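Local coordinates for ABC transporter, permease protein, putative (Porphyromonas gingivalis, PDB 2P0S) that is probably the permease of an ABC-type transporter of the ABC-2 membrane family, represented here by a single domain of the longer protein, at residues 8-13 with 29-34; 23-28 with 87-92. All coordinates share one frame; numbering follows the deposited sequence. Where two conformers were deposited one is given.

Contact 1: residues 8-13 with 29-34; sequences DMKTIA and DEFRFV
Two parallel strands of the mixed sheet pair here, Thr11, Ile12 and Ala13 facing Arg32, Phe33 and Val34. The backbone ladder starts with Arg32 N giving a nearly straight bond to Lys10 O (2.9 Å, 172°). Ile12 then grips the outer strand twice: its N donates to Arg32 O at 2.9 Å, and its O accepts from Val34 N at 3.0 Å. Within this chain 32-35 is an edge strand, while 11-16 is also bonded on its other side, where Thr11 and Ala13 pair with Asp54, Ala55 and Leu57. On one face the Thr11 and Arg32 side chains run side by side. Thr11 holds OG1 beside its own backbone N (chi1 -61°), and in one of the two conformers of Arg32 NH2 donates to Thr11 OG1 at a long 3.3 Å, the hydroxyl oxygen lying at the guanidinium edge, slightly out of its plane. On the other face, Ile12 lies alongside Phe33, with Ile12 CB 3.8 Å from Phe33 CE1, and Ile12 CD1 reaches Phe31 CB at 4.0 Å. Val82 of helix 80-100 touches both Ile12 and Phe31. At the Met9 end of the pair, the selenium of Met9, a selenomethionine, rests 3.8 Å from Phe31 C.

Contact 2: residues 23-28 with 87-92; sequences QLFKEN and SRILSD
Ile89 of helix 80-100 is met by Leu24, Phe25 and Asn28 from the loop between strands 11-16 and 32-35, and the joint is mostly apolar. One branch of Ile89, CG2, lies over the Phe25 ring as an off-centre CH-pi contact, 4.2 Å from the centroid and 29° off the ring normal; the same methyl is 3.8 Å from Leu24 CB. The other branch ends in CD1, 3.7 Å from Phe25 CE1 and packed against Asn28 ND2 at 3.4 Å. Leu90 comes to the same ring differently, its CG near the ring plane at the edge and 4.1 Å from Phe25 CZ, while its CD2 meets Leu24 CD1 at 4.1 Å. The two leucine side chains cross at about a right angle. Leu24 sits in a short 3-10 segment, and a type I beta turn from Phe25 to Asn28 follows, with the helix packed against the side chains of Leu24, Phe25 and Asn28.

Among polar groups, the Asn28 amide bonds through ND2 to His85 NE2, one helical turn before Ile89, and through OD1 to the backbone N atoms of Glu30 and Phe31. On the helix, Ser91 OG bonds to Leu118 N of the second subunit. Salt bridges join Arg88 and Asp92 to Asp92 and Arg88 of that subunit.

How the contacts relate
The centres of the two contacts lie about 13 Å apart, and their segments alternate along the chain: 8-13, 23-28, 29-34, then 87-92. Segments 23-28 and 29-34 are continuous, so the loop that packs on helix 80-100 in contact 2 leads directly into the strand of contact 1. The contacts also touch, Phe33 CZ lying 3.6 Å from Phe25 CD1. Contact 1 joins neighbouring strands within the sheet, whereas contact 2 fastens the loop connecting them to the long helix. That helix serves both, since its Val82 and Ile86 reach residues of contact 1, and around Arg88 and Asp92 it meets the second subunit, linking the sheet to the dimer interface.

Contact 1: residues 8-13 with 29-34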
loop_
_atom_site.group_PDB
_atom_site.type_symbol
_atom_site.label_atom_id
_atom_site.label_comp_id
_atom_site.label_asym_id
_atom_site.label_seq_id
_atom_site.Cartn_x
_atom_site.Cartn_y
_atom_site.Cartn_z
ATOM N N ASP A 8 9.345 -10.053 -11.880
ATOM C CA ASP A 8 10.142 -9.057 -11.083
ATOM C C ASP A 8 9.424 -8.630 -9.757
ATOM O O ASP A 8 9.517 -7.454 -9.337
ATOM C CB ASP A 8 10.422 -7.828 -11.934
ATOM C CG ASP A 8 9.298 -7.552 -12.926
ATOM O OD1 ASP A 8 9.600 -7.603 -14.147
ATOM O OD2 ASP A 8 8.130 -7.327 -12.474
HETATM N N MSE A 9 8.687 -9.577 -9.147
HETATM C CA MSE A 9 8.353 -9.478 -7.685
HETATM C C MSE A 9 9.642 -9.686 -6.890
HETATM O O MSE A 9 10.425 -10.672 -7.182
HETATM C CB MSE A 9 7.359 -10.557 -7.238
HETATM C CG MSE A 9 5.979 -10.091 -6.823
HETATM SE SE MSE A 9 4.990 -11.675 -6.357
HETATM C CE MSE A 9 5.817 -12.692 -7.796
ATOM N N LYS A 10 9.859 -8.832 -5.862
ATOM C CA LYS A 10 10.893 -9.160 -4.891
ATOM C C LYS A 10 10.484 -10.228 -3.956
ATOM O O LYS A 10 9.301 -10.277 -3.573
ATOM C CB LYS A 10 11.323 -8.036 -3.961
ATOM C CG LYS A 10 10.547 -6.811 -3.897
ATOM C CD LYS A 10 11.532 -5.656 -4.112
ATOM C CE LYS A 10 12.394 -5.961 -5.281
ATOM N NZ LYS A 10 12.560 -4.705 -6.036
ATOM N N THR A 11 11.470 -11.042 -3.568
ATOM C CA THR A 11 11.303 -12.130 -2.613
ATOM C C THR A 11 11.727 -11.615 -1.247
ATOM O O THR A 11 12.893 -11.190 -1.050
ATOM C CB THR A 11 12.145 -13.291 -3.056
ATOM O OG1 THR A 11 11.652 -13.682 -4.362
ATOM C CG2 THR A 11 12.060 -14.493 -2.118
ATOM N N ILE A 12 10.829 -11.708 -0.269
ATOM C CA ILE A 12 11.206 -11.270 1.091
ATOM C C ILE A 12 11.076 -12.425 2.080
ATOM O O ILE A 12 9.958 -13.037 2.206
ATOM C CB ILE A 12 10.240 -10.155 1.486
ATOM C CG1 ILE A 12 10.304 -9.007 0.464
ATOM C CG2 ILE A 12 10.503 -9.716 2.915
ATOM C CD1 ILE A 12 9.394 -7.837 0.835
ATOM N N ALA A 13 12.177 -12.773 2.732
ATOM C CA ALA A 13 12.140 -13.892 3.664
ATOM C C ALA A 13 11.665 -13.314 5.008
ATOM O O ALA A 13 12.203 -12.352 5.423
ATOM C CB ALA A 13 13.424 -14.435 3.898
ATOM N N ASP A 29 -0.400 -9.827 -2.894
ATOM C CA ASP A 29 -0.259 -9.733 -4.354
ATOM C C ASP A 29 0.818 -8.787 -4.901
ATOM O O ASP A 29 0.874 -8.518 -6.125
ATOM C CB ASP A 29 -1.626 -9.507 -5.041
ATOM C CG ASP A 29 -2.144 -8.086 -4.840
ATOM O OD1 ASP A 29 -3.083 -7.666 -5.611
ATOM O OD2 ASP A 29 -1.626 -7.397 -3.920
ATOM N N GLU A 30 1.720 -8.338 -4.031
ATOM C CA GLU A 30 2.797 -7.428 -4.414
ATOM C C GLU A 30 4.226 -7.970 -4.303
ATOM O O GLU A 30 5.079 -7.537 -5.071
ATOM C CB GLU A 30 2.783 -6.170 -3.493
ATOM C CG GLU A 30 1.874 -5.090 -3.992
ATOM C CD GLU A 30 2.193 -3.765 -3.291
ATOM O OE1 GLU A 30 1.698 -3.611 -2.127
ATOM O OE2 GLU A 30 2.958 -2.931 -3.905
ATOM N N PHE A 31 4.475 -8.788 -3.254
ATOM C CA PHE A 31 5.782 -9.343 -2.948
ATOM C C PHE A 31 5.683 -10.881 -2.753
ATOM O O PHE A 31 4.619 -11.392 -2.356
ATOM C CB PHE A 31 6.450 -8.725 -1.735
ATOM C CG PHE A 31 6.331 -7.220 -1.708
ATOM C CD1 PHE A 31 7.063 -6.452 -2.609
ATOM C CD2 PHE A 31 5.462 -6.599 -0.839
ATOM C CE1 PHE A 31 6.987 -5.073 -2.584
ATOM C CE2 PHE A 31 5.336 -5.207 -0.883
ATOM C CZ PHE A 31 6.099 -4.498 -1.769
ATOM N N ARG A 32 6.816 -11.538 -2.903
ATOM C CA ARG A 32 6.881 -12.969 -2.792
ATOM C C ARG A 32 7.424 -13.353 -1.386
ATOM O O ARG A 32 8.648 -13.420 -1.178
ATOM C CB ARG A 32 7.760 -13.516 -3.950
ATOM C CG ARG A 32 7.549 -14.937 -4.120
ATOM C CD ARG A 32 8.656 -15.596 -5.031
ATOM N NE ARG A 32 8.818 -16.955 -4.544
ATOM C CZ ARG A 32 9.963 -17.560 -4.204
ATOM N NH1 ARG A 32 9.927 -18.823 -3.739
ATOM N NH2 ARG A 32 11.133 -16.918 -4.295
ATOM N N PHE A 33 6.533 -13.629 -0.427
ATOM C CA PHE A 33 7.020 -13.903 0.890
ATOM C C PHE A 33 7.362 -15.362 1.133
ATOM O O PHE A 33 6.542 -16.285 0.772
ATOM C CB PHE A 33 5.952 -13.425 1.932
ATOM C CG PHE A 33 5.832 -11.917 1.978
ATOM C CD1 PHE A 33 6.744 -11.174 2.788
ATOM C CD2 PHE A 33 4.827 -11.219 1.331
ATOM C CE1 PHE A 33 6.689 -9.814 2.824
ATOM C CE2 PHE A 33 4.730 -9.779 1.390
ATOM C CZ PHE A 33 5.651 -9.056 2.190
ATOM N N VAL A 34 8.490 -15.613 1.797
ATOM C CA VAL A 34 8.860 -16.947 2.201
ATOM C C VAL A 34 9.332 -17.063 3.587
ATOM O O VAL A 34 9.626 -16.018 4.172
ATOM C CB VAL A 34 9.980 -17.518 1.244
ATOM C CG1 VAL A 34 9.578 -17.334 -0.206
ATOM C CG2 VAL A 34 11.309 -16.748 1.464
#

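Contact 2: residues 23-28 with 87-92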
loop_
_atom_site.group_PDB
_atom_site.type_symbol
_atom_site.label_atom_id
_atom_site.label_comp_id
_atom_site.label_asym_id
_atom_site.label_seq_id
_atom_site.Cartn_x
_atom_site.Cartn_y
_atom_site.Cartn_z
ATOM N N GLN A 23 1.581 -15.516 8.987
ATOM C CA GLN A 23 0.239 -15.920 8.453
ATOM C C GLN A 23 -0.354 -14.724 7.709
ATOM O O GLN A 23 -1.224 -14.903 6.853
ATOM C CB GLN A 23 -0.663 -16.430 9.602
ATOM C CG GLN A 23 -0.916 -15.255 10.673
ATOM C CD GLN A 23 -1.954 -15.547 11.737
ATOM O OE1 GLN A 23 -2.963 -16.230 11.463
ATOM N NE2 GLN A 23 -1.706 -15.055 13.010
ATOM N N LEU A 24 0.035 -13.462 8.094
ATOM C CA LEU A 24 -0.485 -12.282 7.480
ATOM C C LEU A 24 -0.059 -12.031 6.057
ATOM O O LEU A 24 -0.673 -11.161 5.366
ATOM C CB LEU A 24 -0.102 -11.027 8.286
ATOM C CG LEU A 24 -0.574 -11.110 9.717
ATOM C CD1 LEU A 24 -0.082 -9.816 10.463
ATOM C CD2 LEU A 24 -2.058 -11.188 9.727
ATOM N N PHE A 25 0.953 -12.788 5.608
ATOM C CA PHE A 25 1.601 -12.497 4.310
ATOM C C PHE A 25 1.378 -13.623 3.374
ATOM O O PHE A 25 1.877 -13.543 2.275
ATOM C CB PHE A 25 3.118 -12.217 4.569
ATOM C CG PHE A 25 3.353 -10.961 5.398
ATOM C CD1 PHE A 25 3.259 -9.668 4.821
ATOM C CD2 PHE A 25 3.499 -11.117 6.762
ATOM C CE1 PHE A 25 3.461 -8.506 5.573
ATOM C CE2 PHE A 25 3.678 -10.002 7.585
ATOM C CZ PHE A 25 3.700 -8.705 6.995
ATOM N N LYS A 26 0.512 -14.581 3.714
ATOM C CA LYS A 26 0.426 -15.782 2.812
ATOM C C LYS A 26 -0.339 -15.431 1.518
ATOM O O LYS A 26 -0.060 -16.062 0.443
ATOM C CB LYS A 26 -0.271 -16.954 3.509
ATOM C CG LYS A 26 0.323 -17.389 4.856
ATOM C CD LYS A 26 1.173 -18.622 4.671
ATOM C CE LYS A 26 2.361 -18.642 5.632
ATOM N NZ LYS A 26 1.908 -18.816 7.068
ATOM N N GLU A 27 -1.302 -14.485 1.645
ATOM C CA GLU A 27 -2.157 -14.085 0.491
ATOM C C GLU A 27 -1.789 -12.764 -0.286
ATOM O O GLU A 27 -2.670 -12.143 -0.947
ATOM C CB GLU A 27 -3.665 -14.073 0.880
ATOM C CG GLU A 27 -4.340 -15.485 1.003
ATOM C CD GLU A 27 -4.945 -16.059 -0.316
ATOM O OE1 GLU A 27 -6.180 -16.437 -0.328
ATOM O OE2 GLU A 27 -4.182 -16.128 -1.328
ATOM N N ASN A 28 -0.520 -12.390 -0.307
ATOM C CA ASN A 28 -0.118 -11.063 -0.743
ATOM C C ASN A 28 0.070 -10.923 -2.296
ATOM O O ASN A 28 0.665 -11.807 -2.934
ATOM C CB ASN A 28 1.198 -10.752 -0.060
ATOM C CG ASN A 28 1.577 -9.293 -0.194
ATOM O OD1 ASN A 28 2.066 -8.856 -1.255
ATOM N ND2 ASN A 28 1.304 -8.502 0.884
ATOM N N SER A 87 4.196 -2.457 6.725
ATOM C CA SER A 87 3.804 -1.706 7.988
ATOM C C SER A 87 2.274 -1.656 8.160
ATOM O O SER A 87 1.746 -1.835 9.269
ATOM C CB SER A 87 4.318 -0.272 7.880
ATOM O OG SER A 87 5.768 -0.242 7.882
ATOM N N ARG A 88 1.582 -1.440 7.037
ATOM C CA ARG A 88 0.078 -1.381 7.086
ATOM C C ARG A 88 -0.535 -2.740 7.380
ATOM O O ARG A 88 -1.539 -2.851 8.097
ATOM C CB ARG A 88 -0.531 -0.833 5.822
ATOM C CG ARG A 88 -0.327 0.691 5.573
ATOM C CD ARG A 88 -0.801 1.168 4.127
ATOM N NE ARG A 88 -0.454 2.571 3.976
ATOM C CZ ARG A 88 -1.301 3.510 4.397
ATOM N NH1 ARG A 88 -2.470 3.137 4.909
ATOM N NH2 ARG A 88 -0.960 4.826 4.285
ATOM N N ILE A 89 0.042 -3.815 6.839
ATOM C CA ILE A 89 -0.489 -5.153 7.051
ATOM C C ILE A 89 -0.327 -5.442 8.573
ATOM O O ILE A 89 -1.275 -5.864 9.209
ATOM C CB ILE A 89 0.242 -6.231 6.147
ATOM C CG1 ILE A 89 -0.212 -6.088 4.697
ATOM C CG2 ILE A 89 -0.016 -7.639 6.553
ATOM C CD1 ILE A 89 0.744 -6.822 3.788
ATOM N N LEU A 90 0.865 -5.159 9.163
ATOM C CA LEU A 90 1.148 -5.502 10.534
ATOM C C LEU A 90 0.236 -4.603 11.358
ATOM O O LEU A 90 -0.369 -5.046 12.369
ATOM C CB LEU A 90 2.623 -5.213 10.871
ATOM C CG LEU A 90 3.576 -6.237 10.258
ATOM C CD1 LEU A 90 5.011 -5.738 10.571
ATOM C CD2 LEU A 90 3.371 -7.625 10.971
ATOM N N SER A 91 0.143 -3.346 10.952
ATOM C CA SER A 91 -0.653 -2.331 11.797
ATOM C C SER A 91 -2.115 -2.665 11.892
ATOM O O SER A 91 -2.800 -2.501 12.934
ATOM C CB SER A 91 -0.540 -0.887 11.241
ATOM O OG SER A 91 0.849 -0.458 11.163
ATOM N N ASP A 92 -2.626 -3.179 10.779
ATOM C CA ASP A 92 -4.084 -3.419 10.742
ATOM C C ASP A 92 -4.318 -4.650 11.605
ATOM O O ASP A 92 -5.356 -4.762 12.299
ATOM C CB ASP A 92 -4.509 -3.723 9.302
ATOM C CG ASP A 92 -4.585 -2.508 8.347
ATOM O OD1 ASP A 92 -4.668 -1.329 8.781
ATOM O OD2 ASP A 92 -4.637 -2.805 7.077
#